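Local coordinates for EDTA monooxygenase (EDTA-degrading bacterium BNC1, PDB 5DQP), which probably acts as a flavin (FMN)-dependent monooxygenase that uses molecular oxygen to oxidise the chelator EDTA, working alongside a partner flavin reductase, at residues I50-A56 with I89-T94; S96-P102 with R149-L154; V125-N129 with R146-A150; A223-E228 with A250-R256. Residues are numbered along the deposited sequence.

Contact 1 of 4, residues I50-A56 with I89-T94; sequences IDAFFLA and IGGIVT
Strands 52-55 and 90-94 run parallel, their short axes 4.1 Å apart at 18°, with Ala52 beside Gly90, Phe53 beside Gly91, Phe54 beside Ile92 and Leu55 beside Val93. The backbone ladder is Gly90 N to Asp51 O (3.0 Å), Phe53 N to Gly90 O (2.9 Å), Ile92 N to Phe53 O (2.8 Å), Leu55 N to Ile92 O (2.9 Å) and, weakly, Thr94 N to Leu55 O (3.1 Å). Ile92 (chi1 m, chi2 t) is the most covered residue; it shares a face with Ala52 and Phe54, its CG2 3.6 Å from Phe54 CD1 and its CD1 4.1 Å from Ala52 CB. On the other face Phe53 takes chi1 p, which swings its ring over Gly91: Gly91 CA sits 3.7 Å from the ring centroid, a CH-pi contact where a CB would clash. Ile89 (t, t) closes the start of the pair, its CD1 3.7 Å from Ile50 O. At the far end lies Thr94, a predicted FMN-binding residue. With helix 75-85 packed on Phe53, this is the beta-alpha-beta unit of a luciferase-like TIM barrel.

Contact 2 of 4, residues S96-P102 with R149-L154; sequences STSFSLP and RAEEFL
Segment 96-102 is an irregular turn leaving strand 90-96, whereas residues 149-154 form a regular part of helix 143-161; their closest CA pairs are Thr97 with Ala150 (5.3 Å) and Pro102 with Phe153 (6.3 Å). Van der Waals contact holds the two together, while the turn is braced internally: Ser98 N donates to Ser96 OG at 2.9 Å, an ST turn, and Ser100 OG to Ser96 O at 2.8 Å. Ser96 OG is also hydrogen-bonded to Thr127 OG1. Arg149 opens the helical segment, extended with chi1 to chi3 all t, so that its NE lies 3.6 Å from Thr97 O and its NH1 3.5 Å from Ser98 O. One residue on, Ala150 CB rests 3.3 Å from Thr97 OG1, a hydroxyl whose hydrogen bond goes to Val125 O. In this luciferase-like TIM barrel the turn is the link at the C-terminal end of strand 90-96, leading into helix 102-115 with Leu101 as its N-cap residue. Phe153, the residue most covered here, has chi1 t and inserts its ring into the turn. Thr97 CA lies over one face, 4.1 Å from the centroid, and Pro102 CB over the opposite face at 4.3 Å, both CH-pi contacts, whereas Ser100 O meets the ring edge 3.5 Å from Phe153 CE2. Last, Leu154 points its CA-to-CB bond away, yet its CD2 returns to within 3.7 Å of Thr97 CG2.

Contact 3 of 4, residues V125-N129 with R146-A150; sequences VTTAN and RYERA. With SO4 (sulfate ion), chain D.
Part of the wall of the predicted FMN pocket is built here, where the loop after strand 120-125 meets helix 143-161; Tyr147 on that helix is a predicted FMN-binding residue. Residues 126-128 are irregular: Thr126 and Thr127 have extended backbones, then Ala128 turns (phi/psi -114/-7) toward Asn129, the N-cap of the next helix. Residues 146-150 are helical, and the closest CA pair is Thr126 with Arg146 at 6.3 Å. Thr126 (chi1 p) faces the helix and is the most covered residue. Its CG2 sits over the face of the Tyr147 ring, 4.1 Å from the centroid in a CH-pi contact, and 3.9 Å from Ala150 CB. Arg146 bends along the loop with chi1 m, chi2 t and chi3 m, bringing its CD 3.7 Å from Thr126 OG1 and 3.4 Å from Thr127 O, and its NH1 3.2 Å from Ala128 CB. Tyr147 OH donates a very short hydrogen bond, 2.4 Å, to O4 of a sulfate that Ser216, also predicted to bind FMN, holds as well. The ion probably came from the crystallisation liquor; its position is consistent with a phosphate site, as expected for an FMN pocket at the C-terminal end of the strands in a luciferase-like barrel.

Contact 4 of 4, residues A223-E228 with A250-R256; sequences ASRFGE and AARAQGR
Arg256 supplies most of the hydrogen bonds in this contact between the C-terminal ends of helices 217-226 and 237-253. With chi1 m, chi2 t and chi3 p it reaches back to the carbonyls where the first helix finishes. Its NH1 donates to Ser224 O at 2.8 Å and Gly227 O at 3.1 Å, and weakly to Ala223 O at 3.2 Å; its NH2 donates to Gly227 O at 2.9 Å. These acceptors lie near the guanidinium plane, while Arg225 O lies over one face. A water links the same group to a carboxylate, 3.3 Å from Arg256 NH2 and 3.0 Å from Glu228 OE2, an oxygen also salt-bridged to Arg419. Gly255, at positive phi (85°), ends the second helix in a Schellman motif and so turns the chain into Arg256. Between the two segments the closest CA pair is Ser224 with Ala251, 4.4 Å. Ser224 (chi1 p) puts its CB 3.7 Å from Ala250 CB and its OG, bonded to Arg221 O, 3.5 Å from Gln254 CG. Gln254 folds with chi1 and chi2 both m, so its OE1 accepts a weak bond of 3.3 Å from Arg225 NH1. Arg225 (m, t, p) turns its NH2 to Glu151 of helix 143-161, on which Phe226 also packs, while the backbone of Glu228 pairs with Val210 and Leu262, leading into strand 229-233 of the barrel sheet.

Contact 1 lies nearest the core, its centre 20 to 22 Å from the other three, and it reaches contact 3 through Thr94 CG2, 3.7 Å from Val125 CG2. Contacts 2 and 3 are close neighbours, centres 7 Å apart: they share Arg149 and Ala150, and their loops are tied by Ser96 OG to Thr127 OG1 (2.6 Å) and Thr97 N to Val125 O (2.8 Å), both probable hydrogen bonds. Contact 4 joins contact 2 by the Glu151 OE2 to Arg225 NH2 salt bridge, 2.9 Å. Around the predicted FMN pocket, contact 1 supplies Thr94 and contact 3 Tyr147, their side chains about 11 Å apart.

Contact 1 of 4, residues I50-A56 with I89-T94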
loop_
_atom_site.group_PDB
_atom_site.type_symbol
_atom_site.label_atom_id
_atom_site.label_comp_id
_atom_site.label_asym_id
_atom_site.label_seq_id
_atom_site.Cartn_x
_atom_site.Cartn_y
_atom_site.Cartn_z
ATOM N N ILE A 50 -18.710 -9.748 -8.529
ATOM C CA ILE A 50 -17.506 -10.533 -8.296
ATOM C C ILE A 50 -17.135 -10.403 -6.827
ATOM O O ILE A 50 -17.306 -9.340 -6.222
ATOM C CB ILE A 50 -16.373 -10.070 -9.230
ATOM C CG1 ILE A 50 -16.796 -10.224 -10.699
ATOM C CG2 ILE A 50 -15.110 -10.878 -8.993
ATOM C CD1 ILE A 50 -17.415 -11.574 -11.082
ATOM N N ASP A 51 -16.660 -11.500 -6.222
ATOM C CA ASP A 51 -16.388 -11.447 -4.792
ATOM C C ASP A 51 -15.164 -10.591 -4.478
ATOM O O ASP A 51 -15.173 -9.843 -3.496
ATOM C CB ASP A 51 -16.231 -12.852 -4.228
ATOM C CG ASP A 51 -17.517 -13.634 -4.318
ATOM O OD1 ASP A 51 -18.481 -13.256 -3.611
ATOM O OD2 ASP A 51 -17.576 -14.592 -5.116
ATOM N N ALA A 52 -14.111 -10.670 -5.294
ATOM C CA ALA A 52 -12.925 -9.853 -5.041
ATOM C C ALA A 52 -12.116 -9.707 -6.323
ATOM O O ALA A 52 -12.175 -10.570 -7.204
ATOM C CB ALA A 52 -12.045 -10.467 -3.939
ATOM N N PHE A 53 -11.363 -8.604 -6.426
ATOM C CA PHE A 53 -10.320 -8.562 -7.431
ATOM C C PHE A 53 -9.049 -9.164 -6.833
ATOM O O PHE A 53 -8.927 -9.367 -5.623
ATOM C CB PHE A 53 -10.080 -7.132 -7.965
ATOM C CG PHE A 53 -9.631 -6.125 -6.904
ATOM C CD1 PHE A 53 -8.301 -6.019 -6.549
ATOM C CD2 PHE A 53 -10.551 -5.285 -6.286
ATOM C CE1 PHE A 53 -7.889 -5.123 -5.574
ATOM C CE2 PHE A 53 -10.157 -4.371 -5.325
ATOM C CZ PHE A 53 -8.822 -4.288 -4.961
ATOM N N PHE A 54 -8.105 -9.478 -7.705
ATOM C CA PHE A 54 -6.831 -10.025 -7.286
ATOM C C PHE A 54 -5.699 -9.311 -8.011
ATOM O O PHE A 54 -5.776 -9.062 -9.220
ATOM C CB PHE A 54 -6.785 -11.535 -7.574
ATOM C CG PHE A 54 -5.410 -12.138 -7.471
ATOM C CD1 PHE A 54 -4.754 -12.176 -6.256
ATOM C CD2 PHE A 54 -4.797 -12.697 -8.579
ATOM C CE1 PHE A 54 -3.509 -12.739 -6.140
ATOM C CE2 PHE A 54 -3.529 -13.290 -8.474
ATOM C CZ PHE A 54 -2.891 -13.305 -7.257
ATOM N N LEU A 55 -4.643 -9.011 -7.270
ATOM C CA LEU A 55 -3.435 -8.408 -7.804
ATOM C C LEU A 55 -2.266 -9.340 -7.529
ATOM O O LEU A 55 -1.932 -9.600 -6.371
ATOM C CB LEU A 55 -3.192 -7.029 -7.181
ATOM C CG LEU A 55 -4.204 -5.953 -7.577
ATOM C CD1 LEU A 55 -3.992 -4.682 -6.732
ATOM C CD2 LEU A 55 -4.097 -5.630 -9.053
ATOM N N ALA A 56 -1.677 -9.871 -8.591
ATOM C CA ALA A 56 -0.402 -10.562 -8.486
ATOM C C ALA A 56 0.699 -9.522 -8.302
ATOM O O ALA A 56 0.506 -8.336 -8.573
ATOM C CB ALA A 56 -0.142 -11.402 -9.734
ATOM N N ILE A 89 -16.692 -4.560 -3.354
ATOM C CA ILE A 89 -15.887 -5.648 -3.874
ATOM C C ILE A 89 -14.657 -5.846 -3.008
ATOM O O ILE A 89 -14.012 -4.881 -2.577
ATOM C CB ILE A 89 -15.509 -5.373 -5.332
ATOM C CG1 ILE A 89 -14.769 -6.591 -5.885
ATOM C CG2 ILE A 89 -14.750 -4.071 -5.418
ATOM C CD1 ILE A 89 -14.893 -6.709 -7.333
ATOM N N GLY A 90 -14.332 -7.101 -2.736
ATOM C CA GLY A 90 -13.114 -7.411 -2.026
ATOM C C GLY A 90 -11.882 -7.266 -2.901
ATOM O O GLY A 90 -11.946 -7.023 -4.110
ATOM N N GLY A 91 -10.730 -7.433 -2.265
ATOM C CA GLY A 91 -9.474 -7.383 -2.975
ATOM C C GLY A 91 -8.485 -8.322 -2.329
ATOM O O GLY A 91 -8.496 -8.498 -1.111
ATOM N N ILE A 92 -7.646 -8.953 -3.141
ATOM C CA ILE A 92 -6.630 -9.880 -2.675
ATOM C C ILE A 92 -5.319 -9.384 -3.239
ATOM O O ILE A 92 -5.186 -9.251 -4.461
ATOM C CB ILE A 92 -6.913 -11.319 -3.141
ATOM C CG1 ILE A 92 -8.262 -11.809 -2.559
ATOM C CG2 ILE A 92 -5.727 -12.240 -2.819
ATOM C CD1 ILE A 92 -8.871 -13.022 -3.317
ATOM N N VAL A 93 -4.354 -9.117 -2.366
ATOM C CA VAL A 93 -3.070 -8.558 -2.771
ATOM C C VAL A 93 -1.943 -9.547 -2.479
ATOM O O VAL A 93 -1.938 -10.233 -1.449
ATOM C CB VAL A 93 -2.837 -7.196 -2.091
ATOM C CG1 VAL A 93 -3.971 -6.245 -2.485
ATOM C CG2 VAL A 93 -2.812 -7.334 -0.592
ATOM N N THR A 94 -1.001 -9.633 -3.408
ATOM C CA THR A 94 0.164 -10.490 -3.264
ATOM C C THR A 94 1.279 -9.755 -2.538
ATOM O O THR A 94 1.643 -8.638 -2.924
ATOM C CB THR A 94 0.661 -10.943 -4.639
ATOM O OG1 THR A 94 -0.358 -11.698 -5.280
ATOM C CG2 THR A 94 1.934 -11.788 -4.516
#

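Contact 2 of 4, residues S96-P102 with R149-L154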
loop_
_atom_site.group_PDB
_atom_site.type_symbol
_atom_site.label_atom_id
_atom_site.label_comp_id
_atom_site.label_asym_id
_atom_site.label_seq_id
_atom_site.Cartn_x
_atom_site.Cartn_y
_atom_site.Cartn_z
ATOM N N SER A 96 5.280 -10.945 -0.610
ATOM C CA SER A 96 6.218 -12.038 -0.394
ATOM C C SER A 96 6.590 -12.202 1.079
ATOM O O SER A 96 6.804 -11.225 1.795
ATOM C CB SER A 96 7.493 -11.787 -1.205
ATOM O OG SER A 96 8.470 -12.793 -0.957
ATOM N N THR A 97 6.704 -13.446 1.528
ATOM C CA THR A 97 7.285 -13.676 2.848
ATOM C C THR A 97 8.814 -13.644 2.821
ATOM O O THR A 97 9.448 -13.653 3.888
ATOM C CB THR A 97 6.818 -15.023 3.421
ATOM O OG1 THR A 97 7.140 -16.067 2.497
ATOM C CG2 THR A 97 5.310 -15.006 3.684
ATOM N N SER A 98 9.415 -13.626 1.631
ATOM C CA SER A 98 10.868 -13.708 1.513
ATOM C C SER A 98 11.522 -12.353 1.715
ATOM O O SER A 98 12.584 -12.259 2.333
ATOM C CB SER A 98 11.256 -14.245 0.138
ATOM O OG SER A 98 10.752 -15.545 -0.041
ATOM N N PHE A 99 10.924 -11.325 1.175
ATOM C CA PHE A 99 11.457 -9.999 1.226
ATOM C C PHE A 99 10.374 -9.028 1.653
ATOM O O PHE A 99 10.010 -8.122 0.950
ATOM C CB PHE A 99 12.028 -9.618 -0.133
ATOM C CG PHE A 99 12.991 -10.620 -0.664
ATOM C CD1 PHE A 99 14.251 -10.684 -0.181
ATOM C CD2 PHE A 99 12.595 -11.550 -1.584
ATOM C CE1 PHE A 99 15.117 -11.624 -0.641
ATOM C CE2 PHE A 99 13.454 -12.485 -2.057
ATOM C CZ PHE A 99 14.722 -12.527 -1.585
ATOM N N SER A 100 9.894 -9.248 2.842
ATOM C CA SER A 100 9.054 -8.315 3.564
ATOM C C SER A 100 9.464 -8.364 5.030
ATOM O O SER A 100 9.951 -9.386 5.514
ATOM C CB SER A 100 7.558 -8.645 3.391
ATOM O OG SER A 100 7.123 -8.479 2.052
ATOM N N LEU A 101 9.300 -7.247 5.718
ATOM C CA LEU A 101 9.388 -7.247 7.175
ATOM C C LEU A 101 8.026 -7.611 7.769
ATOM O O LEU A 101 7.027 -6.967 7.435
ATOM C CB LEU A 101 9.837 -5.885 7.663
ATOM C CG LEU A 101 11.183 -5.522 7.027
ATOM C CD1 LEU A 101 11.540 -4.068 7.269
ATOM C CD2 LEU A 101 12.296 -6.463 7.601
ATOM N N PRO A 102 7.950 -8.631 8.638
ATOM C CA PRO A 102 6.637 -9.083 9.146
ATOM C C PRO A 102 5.818 -8.013 9.843
ATOM O O PRO A 102 4.580 -8.042 9.790
ATOM C CB PRO A 102 7.002 -10.201 10.149
ATOM C CG PRO A 102 8.423 -10.494 9.954
ATOM C CD PRO A 102 9.076 -9.328 9.281
ATOM N N ARG A 149 10.857 -20.400 6.226
ATOM C CA ARG A 149 10.753 -18.982 6.545
ATOM C C ARG A 149 9.312 -18.511 6.450
ATOM O O ARG A 149 8.828 -17.781 7.328
ATOM C CB ARG A 149 11.650 -18.184 5.604
ATOM C CG ARG A 149 11.624 -16.696 5.797
ATOM C CD ARG A 149 12.715 -16.099 4.918
ATOM N NE ARG A 149 12.758 -14.651 4.953
ATOM C CZ ARG A 149 13.578 -13.965 5.740
ATOM N NH1 ARG A 149 13.564 -12.644 5.704
ATOM N NH2 ARG A 149 14.412 -14.602 6.559
ATOM N N ALA A 150 8.612 -18.915 5.377
ATOM C CA ALA A 150 7.234 -18.488 5.176
ATOM C C ALA A 150 6.358 -18.930 6.333
ATOM O O ALA A 150 5.457 -18.196 6.759
ATOM C CB ALA A 150 6.676 -19.050 3.871
ATOM N N GLU A 151 6.594 -20.144 6.828
ATOM C CA GLU A 151 5.817 -20.665 7.931
ATOM C C GLU A 151 6.017 -19.816 9.187
ATOM O O GLU A 151 5.051 -19.486 9.878
ATOM C CB GLU A 151 6.191 -22.122 8.158
ATOM C CG GLU A 151 5.157 -22.941 8.900
ATOM C CD GLU A 151 5.157 -22.660 10.397
ATOM O OE1 GLU A 151 6.261 -22.577 10.990
ATOM O OE2 GLU A 151 4.052 -22.512 10.976
ATOM N N GLU A 152 7.254 -19.426 9.484
ATOM C CA GLU A 152 7.486 -18.578 10.652
ATOM C C GLU A 152 6.908 -17.179 10.448
ATOM O O GLU A 152 6.327 -16.590 11.372
ATOM C CB GLU A 152 8.981 -18.507 10.964
ATOM C CG GLU A 152 9.257 -17.921 12.353
ATOM C CD GLU A 152 10.729 -17.655 12.647
ATOM O OE1 GLU A 152 10.997 -16.750 13.469
ATOM O OE2 GLU A 152 11.612 -18.337 12.061
ATOM N N PHE A 153 7.057 -16.639 9.240
ATOM C CA PHE A 153 6.465 -15.354 8.884
ATOM C C PHE A 153 4.956 -15.347 9.141
ATOM O O PHE A 153 4.410 -14.383 9.681
ATOM C CB PHE A 153 6.778 -15.065 7.407
ATOM C CG PHE A 153 6.501 -13.660 6.975
ATOM C CD1 PHE A 153 5.200 -13.221 6.747
ATOM C CD2 PHE A 153 7.537 -12.781 6.757
ATOM C CE1 PHE A 153 4.954 -11.934 6.323
ATOM C CE2 PHE A 153 7.284 -11.497 6.352
ATOM C CZ PHE A 153 6.006 -11.071 6.133
ATOM N N LEU A 154 4.262 -16.405 8.724
ATOM C CA LEU A 154 2.818 -16.463 8.904
ATOM C C LEU A 154 2.445 -16.559 10.375
ATOM O O LEU A 154 1.453 -15.956 10.801
ATOM C CB LEU A 154 2.236 -17.639 8.121
ATOM C CG LEU A 154 1.801 -17.324 6.683
ATOM C CD1 LEU A 154 0.695 -16.285 6.722
ATOM C CD2 LEU A 154 2.941 -16.809 5.897
#

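Contact 3 of 4, residues V125-N129 with R146-A150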
loop_
_atom_site.group_PDB
_atom_site.type_symbol
_atom_site.label_atom_id
_atom_site.label_comp_id
_atom_site.label_asym_id
_atom_site.label_seq_id
_atom_site.Cartn_x
_atom_site.Cartn_y
_atom_site.Cartn_z
ATOM N N VAL A 125 3.081 -15.280 -0.718
ATOM C CA VAL A 125 3.900 -16.061 -1.637
ATOM C C VAL A 125 5.336 -16.109 -1.112
ATOM O O VAL A 125 5.716 -15.371 -0.209
ATOM C CB VAL A 125 3.864 -15.508 -3.082
ATOM C CG1 VAL A 125 2.422 -15.514 -3.634
ATOM C CG2 VAL A 125 4.467 -14.108 -3.160
ATOM N N THR A 126 6.123 -17.022 -1.669
ATOM C CA THR A 126 7.565 -16.983 -1.488
ATOM C C THR A 126 8.207 -16.543 -2.792
ATOM O O THR A 126 7.595 -16.602 -3.859
ATOM C CB THR A 126 8.137 -18.343 -1.063
ATOM O OG1 THR A 126 8.150 -19.224 -2.191
ATOM C CG2 THR A 126 7.317 -18.951 0.064
ATOM N N THR A 127 9.456 -16.110 -2.710
ATOM C CA THR A 127 10.140 -15.557 -3.868
ATOM C C THR A 127 11.181 -16.543 -4.371
ATOM O O THR A 127 12.100 -16.917 -3.637
ATOM C CB THR A 127 10.805 -14.222 -3.551
ATOM O OG1 THR A 127 9.816 -13.272 -3.131
ATOM C CG2 THR A 127 11.510 -13.723 -4.780
ATOM N N ALA A 128 11.053 -16.930 -5.627
ATOM C CA ALA A 128 12.076 -17.714 -6.286
ATOM C C ALA A 128 12.749 -16.964 -7.425
ATOM O O ALA A 128 13.724 -17.473 -7.985
ATOM C CB ALA A 128 11.476 -19.028 -6.808
ATOM N N ASN A 129 12.270 -15.776 -7.783
ATOM C CA ASN A 129 12.867 -15.036 -8.887
ATOM C C ASN A 129 14.142 -14.329 -8.412
ATOM O O ASN A 129 14.074 -13.425 -7.566
ATOM C CB ASN A 129 11.849 -14.044 -9.457
ATOM C CG ASN A 129 12.360 -13.326 -10.702
ATOM O OD1 ASN A 129 13.532 -13.432 -11.050
ATOM N ND2 ASN A 129 11.476 -12.597 -11.375
ATOM N N ARG A 146 12.875 -21.406 1.930
ATOM C CA ARG A 146 11.767 -20.540 1.538
ATOM C C ARG A 146 10.516 -20.819 2.351
ATOM O O ARG A 146 9.896 -19.910 2.909
ATOM C CB ARG A 146 11.453 -20.738 0.052
ATOM C CG ARG A 146 12.242 -19.840 -0.906
ATOM C CD ARG A 146 11.742 -20.024 -2.354
ATOM N NE ARG A 146 12.421 -21.132 -3.021
ATOM C CZ ARG A 146 11.984 -21.729 -4.124
ATOM N NH1 ARG A 146 10.851 -21.340 -4.684
ATOM N NH2 ARG A 146 12.670 -22.731 -4.656
ATOM N N TYR A 147 10.115 -22.079 2.400
ATOM C CA TYR A 147 8.846 -22.414 3.010
ATOM C C TYR A 147 8.943 -22.459 4.528
ATOM O O TYR A 147 7.984 -22.091 5.219
ATOM C CB TYR A 147 8.329 -23.718 2.398
ATOM C CG TYR A 147 7.532 -23.398 1.160
ATOM C CD1 TYR A 147 6.253 -22.884 1.274
ATOM C CD2 TYR A 147 8.080 -23.533 -0.117
ATOM C CE1 TYR A 147 5.517 -22.532 0.172
ATOM C CE2 TYR A 147 7.344 -23.186 -1.237
ATOM C CZ TYR A 147 6.056 -22.688 -1.073
ATOM O OH TYR A 147 5.284 -22.336 -2.143
ATOM N N GLU A 148 10.097 -22.833 5.068
ATOM C CA GLU A 148 10.268 -22.750 6.511
ATOM C C GLU A 148 10.236 -21.297 6.984
ATOM O O GLU A 148 9.668 -20.981 8.036
ATOM C CB GLU A 148 11.575 -23.436 6.915
ATOM C CG GLU A 148 11.972 -23.187 8.351
ATOM C CD GLU A 148 13.216 -23.966 8.757
ATOM O OE1 GLU A 148 13.185 -24.622 9.820
ATOM O OE2 GLU A 148 14.222 -23.922 8.017
ATOM N N ARG A 149 10.857 -20.400 6.226
ATOM C CA ARG A 149 10.753 -18.982 6.545
ATOM C C ARG A 149 9.312 -18.511 6.450
ATOM O O ARG A 149 8.828 -17.781 7.328
ATOM C CB ARG A 149 11.650 -18.184 5.604
ATOM C CG ARG A 149 11.624 -16.696 5.797
ATOM C CD ARG A 149 12.715 -16.099 4.918
ATOM N NE ARG A 149 12.758 -14.651 4.953
ATOM C CZ ARG A 149 13.578 -13.965 5.740
ATOM N NH1 ARG A 149 13.564 -12.644 5.704
ATOM N NH2 ARG A 149 14.412 -14.602 6.559
ATOM N N ALA A 150 8.612 -18.915 5.377
ATOM C CA ALA A 150 7.234 -18.488 5.176
ATOM C C ALA A 150 6.358 -18.930 6.333
ATOM O O ALA A 150 5.457 -18.196 6.759
ATOM C CB ALA A 150 6.676 -19.050 3.871
HETATM S S SO4 D . 5.673 -23.907 -5.108
HETATM O O1 SO4 D . 6.789 -24.722 -5.594
HETATM O O2 SO4 D . 4.905 -23.428 -6.257
HETATM O O3 SO4 D . 4.795 -24.678 -4.227
HETATM O O4 SO4 D . 6.220 -22.772 -4.364
#

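Contact 4 of 4, residues A223-E228 with A250-R256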
loop_
_atom_site.group_PDB
_atom_site.type_symbol
_atom_site.label_atom_id
_atom_site.label_comp_id
_atom_site.label_asym_id
_atom_site.label_seq_id
_atom_site.Cartn_x
_atom_site.Cartn_y
_atom_site.Cartn_z
ATOM N N ALA A 223 -0.412 -24.201 2.867
ATOM C CA ALA A 223 -1.830 -23.960 2.636
ATOM C C ALA A 223 -2.690 -24.644 3.686
ATOM O O ALA A 223 -3.690 -24.076 4.140
ATOM C CB ALA A 223 -2.221 -24.425 1.238
ATOM N N SER A 224 -2.317 -25.868 4.091
ATOM C CA SER A 224 -3.143 -26.593 5.054
ATOM C C SER A 224 -3.147 -25.893 6.408
ATOM O O SER A 224 -4.120 -26.016 7.161
ATOM C CB SER A 224 -2.662 -28.046 5.192
ATOM O OG SER A 224 -1.427 -28.125 5.908
ATOM N N ARG A 225 -2.085 -25.129 6.716
ATOM C CA ARG A 225 -1.928 -24.427 7.993
ATOM C C ARG A 225 -2.513 -23.021 7.969
ATOM O O ARG A 225 -3.118 -22.586 8.954
ATOM C CB ARG A 225 -0.441 -24.359 8.387
ATOM C CG ARG A 225 0.211 -25.742 8.582
ATOM C CD ARG A 225 1.691 -25.681 9.001
ATOM N NE ARG A 225 1.905 -24.710 10.070
ATOM C CZ ARG A 225 1.601 -24.913 11.350
ATOM N NH1 ARG A 225 1.072 -26.068 11.737
ATOM N NH2 ARG A 225 1.821 -23.961 12.249
ATOM N N PHE A 226 -2.342 -22.300 6.862
ATOM C CA PHE A 226 -2.670 -20.883 6.791
ATOM C C PHE A 226 -3.556 -20.471 5.625
ATOM O O PHE A 226 -4.136 -19.390 5.691
ATOM C CB PHE A 226 -1.385 -20.054 6.725
ATOM C CG PHE A 226 -0.534 -20.197 7.938
ATOM C CD1 PHE A 226 -0.918 -19.606 9.125
ATOM C CD2 PHE A 226 0.635 -20.944 7.901
ATOM C CE1 PHE A 226 -0.142 -19.746 10.272
ATOM C CE2 PHE A 226 1.407 -21.094 9.038
ATOM C CZ PHE A 226 1.023 -20.492 10.218
ATOM N N GLY A 227 -3.679 -21.273 4.571
ATOM C CA GLY A 227 -4.414 -20.838 3.393
ATOM C C GLY A 227 -5.906 -21.037 3.579
ATOM O O GLY A 227 -6.357 -22.106 3.996
ATOM N N GLU A 228 -6.675 -19.993 3.306
ATOM C CA GLU A 228 -8.126 -20.108 3.323
ATOM C C GLU A 228 -8.684 -20.147 1.924
ATOM O O GLU A 228 -9.743 -20.739 1.696
ATOM C CB GLU A 228 -8.734 -18.936 4.088
ATOM C CG GLU A 228 -7.988 -18.732 5.380
ATOM C CD GLU A 228 -8.518 -17.591 6.213
ATOM O OE1 GLU A 228 -7.858 -16.523 6.263
ATOM O OE2 GLU A 228 -9.589 -17.775 6.822
ATOM N N ALA A 250 -6.246 -32.083 4.065
ATOM C CA ALA A 250 -5.040 -31.570 4.707
ATOM C C ALA A 250 -5.386 -30.498 5.740
ATOM O O ALA A 250 -4.777 -30.433 6.817
ATOM C CB ALA A 250 -4.076 -31.035 3.645
ATOM N N ALA A 251 -6.378 -29.666 5.438
ATOM C CA ALA A 251 -6.783 -28.633 6.375
ATOM C C ALA A 251 -7.398 -29.253 7.623
ATOM O O ALA A 251 -7.029 -28.910 8.753
ATOM C CB ALA A 251 -7.772 -27.679 5.698
ATOM N N ARG A 252 -8.340 -30.175 7.435
ATOM C CA ARG A 252 -8.937 -30.857 8.576
ATOM C C ARG A 252 -7.885 -31.615 9.388
ATOM O O ARG A 252 -7.928 -31.614 10.625
ATOM C CB ARG A 252 -10.039 -31.784 8.082
ATOM C CG ARG A 252 -10.774 -32.528 9.146
ATOM C CD ARG A 252 -12.097 -33.033 8.593
ATOM N NE ARG A 252 -11.953 -33.570 7.243
ATOM C CZ ARG A 252 -12.647 -33.156 6.185
ATOM N NH1 ARG A 252 -13.558 -32.198 6.309
ATOM N NH2 ARG A 252 -12.442 -33.711 5.002
ATOM N N ALA A 253 -6.906 -32.235 8.715
ATOM C CA ALA A 253 -5.862 -32.961 9.431
ATOM C C ALA A 253 -5.095 -32.063 10.394
ATOM O O ALA A 253 -4.566 -32.552 11.398
ATOM C CB ALA A 253 -4.885 -33.605 8.452
ATOM N N GLN A 254 -5.003 -30.761 10.100
ATOM C CA GLN A 254 -4.324 -29.797 10.964
ATOM C C GLN A 254 -5.210 -29.312 12.103
ATOM O O GLN A 254 -4.767 -28.476 12.904
ATOM C CB GLN A 254 -3.848 -28.586 10.154
ATOM C CG GLN A 254 -2.855 -28.894 9.063
ATOM C CD GLN A 254 -1.458 -29.094 9.596
ATOM O OE1 GLN A 254 -0.978 -28.331 10.434
ATOM N NE2 GLN A 254 -0.797 -30.130 9.117
ATOM N N GLY A 255 -6.435 -29.816 12.190
ATOM C CA GLY A 255 -7.381 -29.409 13.212
ATOM C C GLY A 255 -8.197 -28.171 12.901
ATOM O O GLY A 255 -8.868 -27.657 13.804
ATOM N N ARG A 256 -8.169 -27.672 11.657
ATOM C CA ARG A 256 -8.906 -26.458 11.320
ATOM C C ARG A 256 -10.395 -26.748 11.187
ATOM O O ARG A 256 -10.797 -27.890 10.950
ATOM C CB ARG A 256 -8.356 -25.846 10.035
ATOM C CG ARG A 256 -6.935 -25.362 10.245
ATOM C CD ARG A 256 -6.297 -24.913 8.980
ATOM N NE ARG A 256 -6.952 -23.733 8.423
ATOM C CZ ARG A 256 -6.745 -23.318 7.178
ATOM N NH1 ARG A 256 -5.913 -23.998 6.395
ATOM N NH2 ARG A 256 -7.364 -22.241 6.717
HETATM O O HOH W 1 -10.181 -20.659 7.270
#